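Local coordinates for protein branched-chain amino acid aminotransferase (Thermoproteus uzoniensis, PDB 5CE8) that probably transfers the amino group of leucine, isoleucine and valine to 2-oxoglutarate, using pyridoxal 5'-phosphate as cofactor, at residues V90-V93 / R94-F98; M172-V175 / E176-R180; M187-A190 / E191-V195; T260-E263 / I264-I267. One frame throughout, in Å; residues are numbered along the deposited sequence.

Overall arrangement
Interaction 1 stands apart at the end of helix 82-95, with its centre about 26 Å or more from the centres of the other three. Interactions 1 and 2 are partly buried, 3 and 4 buried. Interactions 2 and 3 follow each other in the chain and touch: Ala173 CB of helix 167-179 lies 3.6 Å from Met187 SD of strand 184-188. Interactions 3 and 4 reach the same mixed sheet. The chemistry follows the place. Interactions 1 and 2 are helix turns in which a side chain adds a bond to a backbone carbonyl. In interaction 3 an asparagine braces a hairpin turn. Interaction 4, nearest the chain centre, has a threonine bound to the cofactor phosphate.

Interaction 1. Residues V90-V93 / R94-F98; sequences VETV and RANGF
Asn96 turns its side chain back onto Thr92 because its CG stands beside its own backbone N (chi1 -70°) and chi2 swings the amide round to -76°. This aims ND2 at the Thr92 carbonyl. The hydrogen bond from Asn96 ND2 to Thr92 O measures only 2.5 Å, so its exact length is doubtful. Thr92 O also accepts the backbone Asn96 N at 3.2 Å. The CG2 methyl of Thr92 lies alongside ND2 of Asn96.

Two residues earlier, Val90 and Arg94 run side by side and point the same way. The extended Arg94 chain carries its guanidinium under a methyl of Val90. Val90 CG1 sits over one face, off toward the rim, 3.7 Å from Arg94 CZ. Regular helix bonds run from Arg94 N to Val90 O (3.0 Å) and from Ala95 N to Glu91 O (2.8 Å).

Gly97 is the first residue to leave helical angles, with a positive phi (56°), and the chain closes in a Schellman motif. Gly97 N bonds back to Arg94 O at 3.0 Å. Phe98 then folds back across Val93 at about a right angle, with Phe98 CB 4.1 Å from Val93 CG1.

This end of helix 82-95 meets the N- and C-terminal parts of the chain. Asn96 OD1 accepts a hydrogen bond from Lys14 N, and Arg94 NE makes a weak one to Val306 O. Thr92 and Ala95 rest on Leu21 of strand 20-23, while Phe98 packs on Ala130 and Pro132 of strand 125-132.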
loop_
_atom_site.group_PDB
_atom_site.type_symbol
_atom_site.label_atom_id
_atom_site.label_comp_id
_atom_site.label_asym_id
_atom_site.label_seq_id
_atom_site.Cartn_x
_atom_site.Cartn_y
_atom_site.Cartn_z
ATOM N N VAL A 90 8.678 -32.802 -29.936
ATOM C CA VAL A 90 9.509 -33.296 -31.014
ATOM C C VAL A 90 8.707 -34.070 -32.081
ATOM O O VAL A 90 8.935 -33.841 -33.297
ATOM C CB VAL A 90 10.739 -34.079 -30.450
ATOM C CG1 VAL A 90 11.320 -35.055 -31.444
ATOM C CG2 VAL A 90 11.769 -33.095 -29.984
ATOM N N GLU A 91 7.713 -34.847 -31.649
ATOM C CA GLU A 91 6.801 -35.536 -32.560
ATOM C C GLU A 91 5.863 -34.631 -33.237
ATOM O O GLU A 91 5.563 -34.864 -34.380
ATOM C CB GLU A 91 5.984 -36.585 -31.833
ATOM C CG GLU A 91 6.831 -37.753 -31.322
ATOM C CD GLU A 91 6.264 -38.354 -30.040
ATOM O OE1 GLU A 91 5.108 -38.029 -29.722
ATOM O OE2 GLU A 91 6.953 -39.134 -29.324
ATOM N N THR A 92 5.375 -33.588 -32.569
ATOM C CA THR A 92 4.476 -32.631 -33.258
ATOM C C THR A 92 5.184 -31.874 -34.381
ATOM O O THR A 92 4.613 -31.669 -35.500
ATOM C CB THR A 92 3.892 -31.600 -32.268
ATOM O OG1 THR A 92 3.363 -32.327 -31.184
ATOM C CG2 THR A 92 2.807 -30.713 -32.882
ATOM N N VAL A 93 6.413 -31.437 -34.094
ATOM C CA VAL A 93 7.180 -30.809 -35.124
ATOM C C VAL A 93 7.375 -31.798 -36.297
ATOM O O VAL A 93 7.112 -31.440 -37.485
ATOM C CB VAL A 93 8.496 -30.220 -34.561
ATOM C CG1 VAL A 93 9.258 -29.544 -35.636
ATOM C CG2 VAL A 93 8.218 -29.216 -33.393
ATOM N N ARG A 94 7.820 -33.008 -35.969
ATOM C CA ARG A 94 8.096 -34.022 -36.997
ATOM C C ARG A 94 6.866 -34.374 -37.840
ATOM O O ARG A 94 6.923 -34.379 -39.086
ATOM C CB ARG A 94 8.615 -35.288 -36.347
ATOM C CG ARG A 94 10.067 -35.275 -36.066
ATOM C CD ARG A 94 10.482 -36.683 -35.788
ATOM N NE ARG A 94 11.835 -36.665 -35.316
ATOM C CZ ARG A 94 12.315 -37.310 -34.257
ATOM N NH1 ARG A 94 11.549 -38.115 -33.485
ATOM N NH2 ARG A 94 13.604 -37.145 -33.986
ATOM N N ALA A 95 5.740 -34.591 -37.160
ATOM C CA ALA A 95 4.465 -34.814 -37.823
ATOM C C ALA A 95 4.168 -33.799 -38.870
ATOM O O ALA A 95 3.684 -34.143 -39.951
ATOM C CB ALA A 95 3.316 -34.870 -36.831
ATOM N N ASN A 96 4.450 -32.536 -38.591
ATOM C CA ASN A 96 4.168 -31.472 -39.549
ATOM C C ASN A 96 5.221 -31.214 -40.668
ATOM O O ASN A 96 5.040 -30.343 -41.499
ATOM C CB ASN A 96 3.961 -30.234 -38.732
ATOM C CG ASN A 96 2.668 -30.295 -37.953
ATOM O OD1 ASN A 96 1.601 -30.115 -38.564
ATOM N ND2 ASN A 96 2.733 -30.571 -36.631
ATOM N N GLY A 97 6.328 -31.911 -40.628
ATOM C CA GLY A 97 7.467 -31.685 -41.521
ATOM C C GLY A 97 8.049 -30.300 -41.552
ATOM O O GLY A 97 8.578 -29.874 -42.588
ATOM N N PHE A 98 8.003 -29.590 -40.426
ATOM C CA PHE A 98 8.501 -28.238 -40.400
ATOM C C PHE A 98 10.008 -28.223 -40.523
ATOM O O PHE A 98 10.692 -29.107 -39.924
ATOM C CB PHE A 98 8.118 -27.546 -39.071
ATOM C CG PHE A 98 6.680 -27.157 -38.991
ATOM C CD1 PHE A 98 6.067 -26.479 -40.086
ATOM C CD2 PHE A 98 5.923 -27.462 -37.848
ATOM C CE1 PHE A 98 4.711 -26.136 -40.042
ATOM C CE2 PHE A 98 4.578 -27.099 -37.806
ATOM C CZ PHE A 98 3.970 -26.446 -38.893
#

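Interaction 2. Residues M172-V175 / E176-R180; sequences MAAV and EARAR
Ala174 and Arg178 meet twice through one carbonyl oxygen. Arg178 N donates the regular helix bond to Ala174 O at 3.0 Å. The side chain adds a second bond, from Arg178 NH1 to Ala174 O at 3.2 Å. CG of Arg178 starts beside the backbone N (chi1 -66°), and the chain then runs extended past the carbonyl before the guanidinium turns in. The oxygen lies at the guanidinium edge, in its plane. Seen from the carbonyl, NH1 comes from above the plane, off the lone pairs. NH1 also packs against Ala174 CB at 3.4 Å.

The strongest partner of Arg178 is Glu184, which forms a salt bridge with NH1.

The other carbonyls accept ordinary helix donors. Met172 O accepts Glu176 N at 3.0 Å, and Ala173 O accepts Ala177 N at 3.0 Å. Val175 O accepts Ala179 N at 2.7 Å. Glu176 is extended. Its OE2 is hydrogen-bonded to Ser148 OG, and OE1 makes a long, weak ion pair with Arg180 of the third subunit.

Ala173 and Ala177 bring only methyl groups to strand 184-188, as the helix of a beta-alpha-beta unit lying on its sheet. The charged ends of Glu176 and Arg178 have other partners: Ser148, Glu184 and neighbouring subunits. With Glu184 and Ala174 O both holding NH1, the Arg178 guanidinium is probably fixed in rotation. Glu184 probably offsets part of its positive charge, with Asp118 of the second subunit close by.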
loop_
_atom_site.group_PDB
_atom_site.type_symbol
_atom_site.label_atom_id
_atom_site.label_comp_id
_atom_site.label_asym_id
_atom_site.label_seq_id
_atom_site.Cartn_x
_atom_site.Cartn_y
_atom_site.Cartn_z
ATOM N N MET A 172 -4.548 -5.970 -20.943
ATOM C CA MET A 172 -4.815 -4.559 -20.575
ATOM C C MET A 172 -3.592 -3.708 -20.892
ATOM O O MET A 172 -3.683 -2.708 -21.616
ATOM C CB MET A 172 -5.155 -4.367 -19.079
ATOM C CG MET A 172 -6.407 -4.955 -18.546
ATOM S SD MET A 172 -7.956 -4.512 -19.309
ATOM C CE MET A 172 -7.983 -5.691 -20.671
ATOM N N ALA A 173 -2.425 -4.143 -20.428
ATOM C CA ALA A 173 -1.196 -3.310 -20.617
ATOM C C ALA A 173 -0.833 -3.226 -22.132
ATOM O O ALA A 173 -0.623 -2.149 -22.718
ATOM C CB ALA A 173 -0.049 -3.770 -19.685
ATOM N N ALA A 174 -0.874 -4.365 -22.809
ATOM C CA ALA A 174 -0.443 -4.456 -24.191
ATOM C C ALA A 174 -1.310 -3.579 -25.077
ATOM O O ALA A 174 -0.786 -2.776 -25.913
ATOM C CB ALA A 174 -0.519 -5.893 -24.636
ATOM N N VAL A 175 -2.619 -3.607 -24.831
ATOM C CA VAL A 175 -3.570 -2.836 -25.610
ATOM C C VAL A 175 -3.447 -1.369 -25.311
ATOM O O VAL A 175 -3.495 -0.559 -26.234
ATOM C CB VAL A 175 -5.009 -3.334 -25.393
ATOM C CG1 VAL A 175 -6.108 -2.322 -25.902
ATOM C CG2 VAL A 175 -5.131 -4.728 -26.010
ATOM N N GLU A 176 -3.285 -1.014 -24.046
ATOM C CA GLU A 176 -3.087 0.368 -23.718
ATOM C C GLU A 176 -1.914 0.952 -24.477
ATOM O O GLU A 176 -2.019 1.996 -25.074
ATOM C CB GLU A 176 -2.854 0.588 -22.211
ATOM C CG GLU A 176 -2.693 2.103 -21.886
ATOM C CD GLU A 176 -2.437 2.381 -20.445
ATOM O OE1 GLU A 176 -1.559 3.251 -20.134
ATOM O OE2 GLU A 176 -3.099 1.708 -19.610
ATOM N N ALA A 177 -0.780 0.275 -24.508
ATOM C CA ALA A 177 0.345 0.828 -25.211
ATOM C C ALA A 177 0.165 0.914 -26.743
ATOM O O ALA A 177 0.459 1.918 -27.416
ATOM C CB ALA A 177 1.610 0.036 -24.814
ATOM N N ARG A 178 -0.387 -0.146 -27.289
ATOM C CA ARG A 178 -0.594 -0.237 -28.726
ATOM C C ARG A 178 -1.683 0.633 -29.238
ATOM O O ARG A 178 -1.493 1.180 -30.315
ATOM C CB ARG A 178 -0.846 -1.683 -29.088
ATOM C CG ARG A 178 0.379 -2.546 -28.840
ATOM C CD ARG A 178 0.063 -4.031 -29.017
ATOM N NE ARG A 178 1.218 -4.897 -29.054
ATOM C CZ ARG A 178 1.962 -5.189 -28.001
ATOM N NH1 ARG A 178 1.707 -4.596 -26.802
ATOM N NH2 ARG A 178 2.995 -6.036 -28.135
ATOM N N ALA A 179 -2.760 0.831 -28.474
ATOM C CA ALA A 179 -3.849 1.804 -28.827
ATOM C C ALA A 179 -3.298 3.220 -29.143
ATOM O O ALA A 179 -3.735 3.850 -30.090
ATOM C CB ALA A 179 -4.929 1.882 -27.754
ATOM N N ARG A 180 -2.291 3.662 -28.402
ATOM C CA ARG A 180 -1.511 4.868 -28.749
ATOM C C ARG A 180 -0.379 4.717 -29.836
ATOM O O ARG A 180 0.340 5.651 -30.126
ATOM C CB ARG A 180 -1.005 5.470 -27.431
#

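Interaction 3. Residues M187-A190 / E191-V195; sequences MLNA and EGKVV
Met187 and Val195 pair through Val195 N to Met187 O at 2.9 Å, and the hairpin between strands 184-188 and 194-197 closes in a type I turn from Asn189 to Gly192 with a G1 bulge at Gly192 (phi 93°). Two more backbone bonds define it: Asn189 N to Lys193 O at 2.7 Å and Gly192 N to Asn189 O at 2.9 Å.

Asn189 is the side chain that braces the turn. Its CG stands between its own backbone N and carbonyl carbon (chi1 72°), which brings the amide over the loop. Asn189 OD1 accepts Lys193 N at 2.7 Å, with the donor tilted out of the amide plane, and takes a weak bond from Glu191 N. ND2 donates to Asp217 O. The Val195 side chain crosses that of Asn189 at about a right angle, with Val195 CG1 3.8 Å from Asn189 ND2.

Leu188 and Val194 form a non-hydrogen-bonded antiparallel pair. Their side chains diverge at the backbone, yet Leu188 CD2 still reaches Val194 CG2 at 3.6 Å. Lys193 bends back so that NZ bonds to Glu191 O at 3.0 Å. Glu191 OE2 is hydrogen-bonded to His153.

The loop also reaches other copies of the protein: Glu191 packs on Glu191 of the fourth and of the fifth subunit. Asn189 thus uses both ends of its amide, OD1 inside the turn and ND2 outside it. This probably fixes the amide's rotation, and it satisfies a buried polar group.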
loop_
_atom_site.group_PDB
_atom_site.type_symbol
_atom_site.label_atom_id
_atom_site.label_comp_id
_atom_site.label_asym_id
_atom_site.label_seq_id
_atom_site.Cartn_x
_atom_site.Cartn_y
_atom_site.Cartn_z
ATOM N N MET A 187 5.257 -2.277 -17.290
ATOM C CA MET A 187 4.373 -2.286 -16.193
ATOM C C MET A 187 5.172 -2.165 -14.904
ATOM O O MET A 187 6.201 -2.895 -14.716
ATOM C CB MET A 187 3.605 -3.645 -16.119
ATOM C CG MET A 187 2.377 -3.698 -17.034
ATOM S SD MET A 187 1.292 -5.136 -16.690
ATOM C CE MET A 187 2.305 -6.152 -17.580
ATOM N N LEU A 188 4.736 -1.243 -14.072
ATOM C CA LEU A 188 5.195 -1.091 -12.692
ATOM C C LEU A 188 4.488 -2.129 -11.822
ATOM O O LEU A 188 3.346 -2.477 -12.082
ATOM C CB LEU A 188 4.885 0.261 -12.183
ATOM C CG LEU A 188 5.458 1.434 -12.939
ATOM C CD1 LEU A 188 5.366 2.771 -12.203
ATOM C CD2 LEU A 188 6.940 1.157 -13.271
ATOM N N ASN A 189 5.153 -2.641 -10.791
ATOM C CA ASN A 189 4.479 -3.434 -9.748
ATOM C C ASN A 189 3.668 -2.545 -8.704
ATOM O O ASN A 189 3.626 -1.304 -8.843
ATOM C CB ASN A 189 5.434 -4.412 -9.093
ATOM C CG ASN A 189 6.459 -3.738 -8.167
ATOM O OD1 ASN A 189 6.545 -2.479 -8.089
ATOM N ND2 ASN A 189 7.370 -4.555 -7.648
ATOM N N ALA A 190 3.018 -3.150 -7.692
ATOM C CA ALA A 190 2.120 -2.370 -6.802
ATOM C C ALA A 190 2.949 -1.355 -6.001
ATOM O O ALA A 190 2.466 -0.366 -5.537
ATOM C CB ALA A 190 1.450 -3.230 -5.827
ATOM N N GLU A 191 4.209 -1.641 -5.837
ATOM C CA GLU A 191 5.128 -0.857 -5.009
ATOM C C GLU A 191 5.809 0.195 -5.888
ATOM O O GLU A 191 6.650 0.964 -5.408
ATOM C CB GLU A 191 6.176 -1.771 -4.342
ATOM C CG GLU A 191 5.593 -2.788 -3.307
ATOM C CD GLU A 191 5.114 -4.123 -3.883
ATOM O OE1 GLU A 191 5.219 -4.310 -5.121
ATOM O OE2 GLU A 191 4.607 -5.033 -3.068
ATOM N N GLY A 192 5.500 0.203 -7.161
ATOM C CA GLY A 192 5.934 1.262 -8.060
ATOM C C GLY A 192 7.221 1.055 -8.829
ATOM O O GLY A 192 7.684 1.968 -9.435
ATOM N N LYS A 193 7.779 -0.168 -8.795
ATOM C CA LYS A 193 9.042 -0.518 -9.403
ATOM C C LYS A 193 8.718 -1.154 -10.735
ATOM O O LYS A 193 7.735 -1.911 -10.794
ATOM C CB LYS A 193 9.815 -1.575 -8.676
ATOM C CG LYS A 193 10.090 -1.349 -7.210
ATOM C CD LYS A 193 10.771 -0.005 -6.894
ATOM C CE LYS A 193 10.909 0.091 -5.360
ATOM N NZ LYS A 193 9.564 0.391 -4.766
ATOM N N VAL A 194 9.545 -0.861 -11.753
ATOM C CA VAL A 194 9.421 -1.496 -13.124
ATOM C C VAL A 194 9.558 -3.018 -12.989
ATOM O O VAL A 194 10.517 -3.544 -12.402
ATOM C CB VAL A 194 10.528 -0.936 -14.071
ATOM C CG1 VAL A 194 10.578 -1.631 -15.466
ATOM C CG2 VAL A 194 10.345 0.530 -14.300
ATOM N N VAL A 195 8.656 -3.786 -13.571
ATOM C CA VAL A 195 8.877 -5.211 -13.543
ATOM C C VAL A 195 8.891 -5.971 -14.895
ATOM O O VAL A 195 9.692 -6.879 -15.057
ATOM C CB VAL A 195 7.996 -5.929 -12.530
ATOM C CG1 VAL A 195 8.506 -5.662 -11.138
ATOM C CG2 VAL A 195 6.543 -5.513 -12.636
#

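Interaction 4. Residues T260-E263 / I264-I267; sequences TAAE and ITPI. With PLP (pyridoxal-5'-phosphate), chain D.
Thr265 reaches back past Ile264 and Glu263 to hydrogen-bond Ala262. The bond runs from Thr265 OG1 to Ala262 O at 2.7 Å, with the donor tilted 16° from the carbonyl plane. OG1 stands beside the backbone N of Thr265 (chi1 -65°), which turns it to face the loop. The bond spans the corner where the chain enters strand 265-270. Glu263 carries the sharp step, with a positive phi of 57°.

The second set of polar bonds goes to the cofactor. Thr260 holds one phosphate oxygen twice. Thr260 N donates to PLP O1P at 2.9 Å, and Thr260 OG1 donates to PLP O1P at 2.7 Å. The hydroxyl stands beside its own backbone N, and both donors meet O1P. Tyr167, Arg66, Thr224 and Ile223 supply further hydrogen bonds to the cofactor.

The Glu263 side chain leads away from 264-267 to Tyr49. Its OE1 is hydrogen-bonded to Tyr49 OH and has a weak, long ion pair with Arg47.

Ile264 makes van der Waals contact with the preceding peptide. Its CD1 curls back to lie 3.5 Å from Glu263 O. Its apolar neighbours are Val228 of helix 223-235 and Phe256 and Val258 of strand 254-259; it also touches Thr224.

The chemistry separates two jobs along this short run of chain. Neutral donors of Thr260 bind the phosphate, and they probably stabilise its negative charge. The Thr265 hydroxyl satisfies the Ala262 carbonyl at the corner, in a buried place.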
loop_
_atom_site.group_PDB
_atom_site.type_symbol
_atom_site.label_atom_id
_atom_site.label_comp_id
_atom_site.label_asym_id
_atom_site.label_seq_id
_atom_site.Cartn_x
_atom_site.Cartn_y
_atom_site.Cartn_z
ATOM N N THR A 260 10.875 -15.311 -25.127
ATOM C CA THR A 260 10.990 -16.325 -26.087
ATOM C C THR A 260 10.596 -15.682 -27.395
ATOM O O THR A 260 11.392 -15.780 -28.347
ATOM C CB THR A 260 10.209 -17.602 -25.742
ATOM O OG1 THR A 260 10.899 -18.304 -24.693
ATOM C CG2 THR A 260 10.113 -18.588 -26.980
ATOM N N ALA A 261 9.407 -15.023 -27.469
ATOM C CA ALA A 261 8.912 -14.436 -28.714
ATOM C C ALA A 261 9.687 -13.182 -29.043
ATOM O O ALA A 261 9.976 -12.898 -30.203
ATOM C CB ALA A 261 7.407 -14.118 -28.639
ATOM N N ALA A 262 9.997 -12.418 -28.005
ATOM C CA ALA A 262 10.730 -11.162 -28.179
ATOM C C ALA A 262 12.210 -11.305 -28.577
ATOM O O ALA A 262 12.791 -10.326 -29.139
ATOM C CB ALA A 262 10.631 -10.351 -26.862
ATOM N N GLU A 263 12.842 -12.436 -28.209
ATOM C CA GLU A 263 14.321 -12.607 -28.307
ATOM C C GLU A 263 14.958 -11.465 -27.479
ATOM O O GLU A 263 14.671 -11.374 -26.263
ATOM C CB GLU A 263 14.722 -12.705 -29.778
ATOM C CG GLU A 263 13.899 -13.811 -30.507
ATOM C CD GLU A 263 14.272 -14.062 -31.967
ATOM O OE1 GLU A 263 14.344 -15.234 -32.436
ATOM O OE2 GLU A 263 14.444 -13.072 -32.672
ATOM N N ILE A 264 15.823 -10.671 -28.072
ATOM C CA ILE A 264 16.511 -9.534 -27.394
ATOM C C ILE A 264 16.127 -8.344 -28.216
ATOM O O ILE A 264 16.607 -8.212 -29.335
ATOM C CB ILE A 264 18.075 -9.681 -27.405
ATOM C CG1 ILE A 264 18.520 -11.137 -27.062
ATOM C CG2 ILE A 264 18.746 -8.672 -26.451
ATOM C CD1 ILE A 264 18.108 -11.640 -25.694
ATOM N N THR A 265 15.228 -7.503 -27.701
ATOM C CA THR A 265 14.741 -6.360 -28.474
ATOM C C THR A 265 15.214 -5.144 -27.706
ATOM O O THR A 265 14.826 -4.993 -26.540
ATOM C CB THR A 265 13.218 -6.445 -28.618
ATOM O OG1 THR A 265 12.872 -7.594 -29.386
ATOM C CG2 THR A 265 12.625 -5.176 -29.228
ATOM N N PRO A 266 16.070 -4.282 -28.328
ATOM C CA PRO A 266 16.398 -2.922 -27.839
ATOM C C PRO A 266 15.124 -2.084 -27.571
ATOM O O PRO A 266 14.195 -2.115 -28.384
ATOM C CB PRO A 266 17.125 -2.274 -29.061
ATOM C CG PRO A 266 17.602 -3.365 -29.863
ATOM C CD PRO A 266 16.554 -4.449 -29.717
ATOM N N ILE A 267 15.106 -1.303 -26.500
ATOM C CA ILE A 267 14.077 -0.320 -26.254
ATOM C C ILE A 267 14.686 1.084 -26.606
ATOM O O ILE A 267 15.584 1.496 -25.952
ATOM C CB ILE A 267 13.594 -0.413 -24.795
ATOM C CG1 ILE A 267 12.881 -1.718 -24.600
ATOM C CG2 ILE A 267 12.536 0.636 -24.538
ATOM C CD1 ILE A 267 12.848 -2.181 -23.176
HETATM N N1 PLP D . 7.244 -12.118 -18.719
HETATM C C2 PLP D . 6.034 -12.658 -18.600
HETATM C C2A PLP D . 4.939 -11.938 -17.873
HETATM C C3 PLP D . 5.711 -13.917 -19.256
HETATM O O3 PLP D . 4.413 -14.417 -19.200
HETATM C C4 PLP D . 6.789 -14.610 -20.013
HETATM C C4A PLP D . 6.580 -15.934 -20.719
HETATM C C5 PLP D . 8.107 -13.914 -20.038
HETATM C C6 PLP D . 8.230 -12.668 -19.361
HETATM C C5A PLP D . 9.314 -14.392 -20.795
HETATM O O4P PLP D . 9.677 -15.679 -20.443
HETATM P P PLP D . 10.532 -16.530 -21.458
HETATM O O1P PLP D . 9.769 -16.660 -22.820
HETATM O O2P PLP D . 11.876 -15.938 -21.477
HETATM O O3P PLP D . 10.590 -17.944 -20.949
#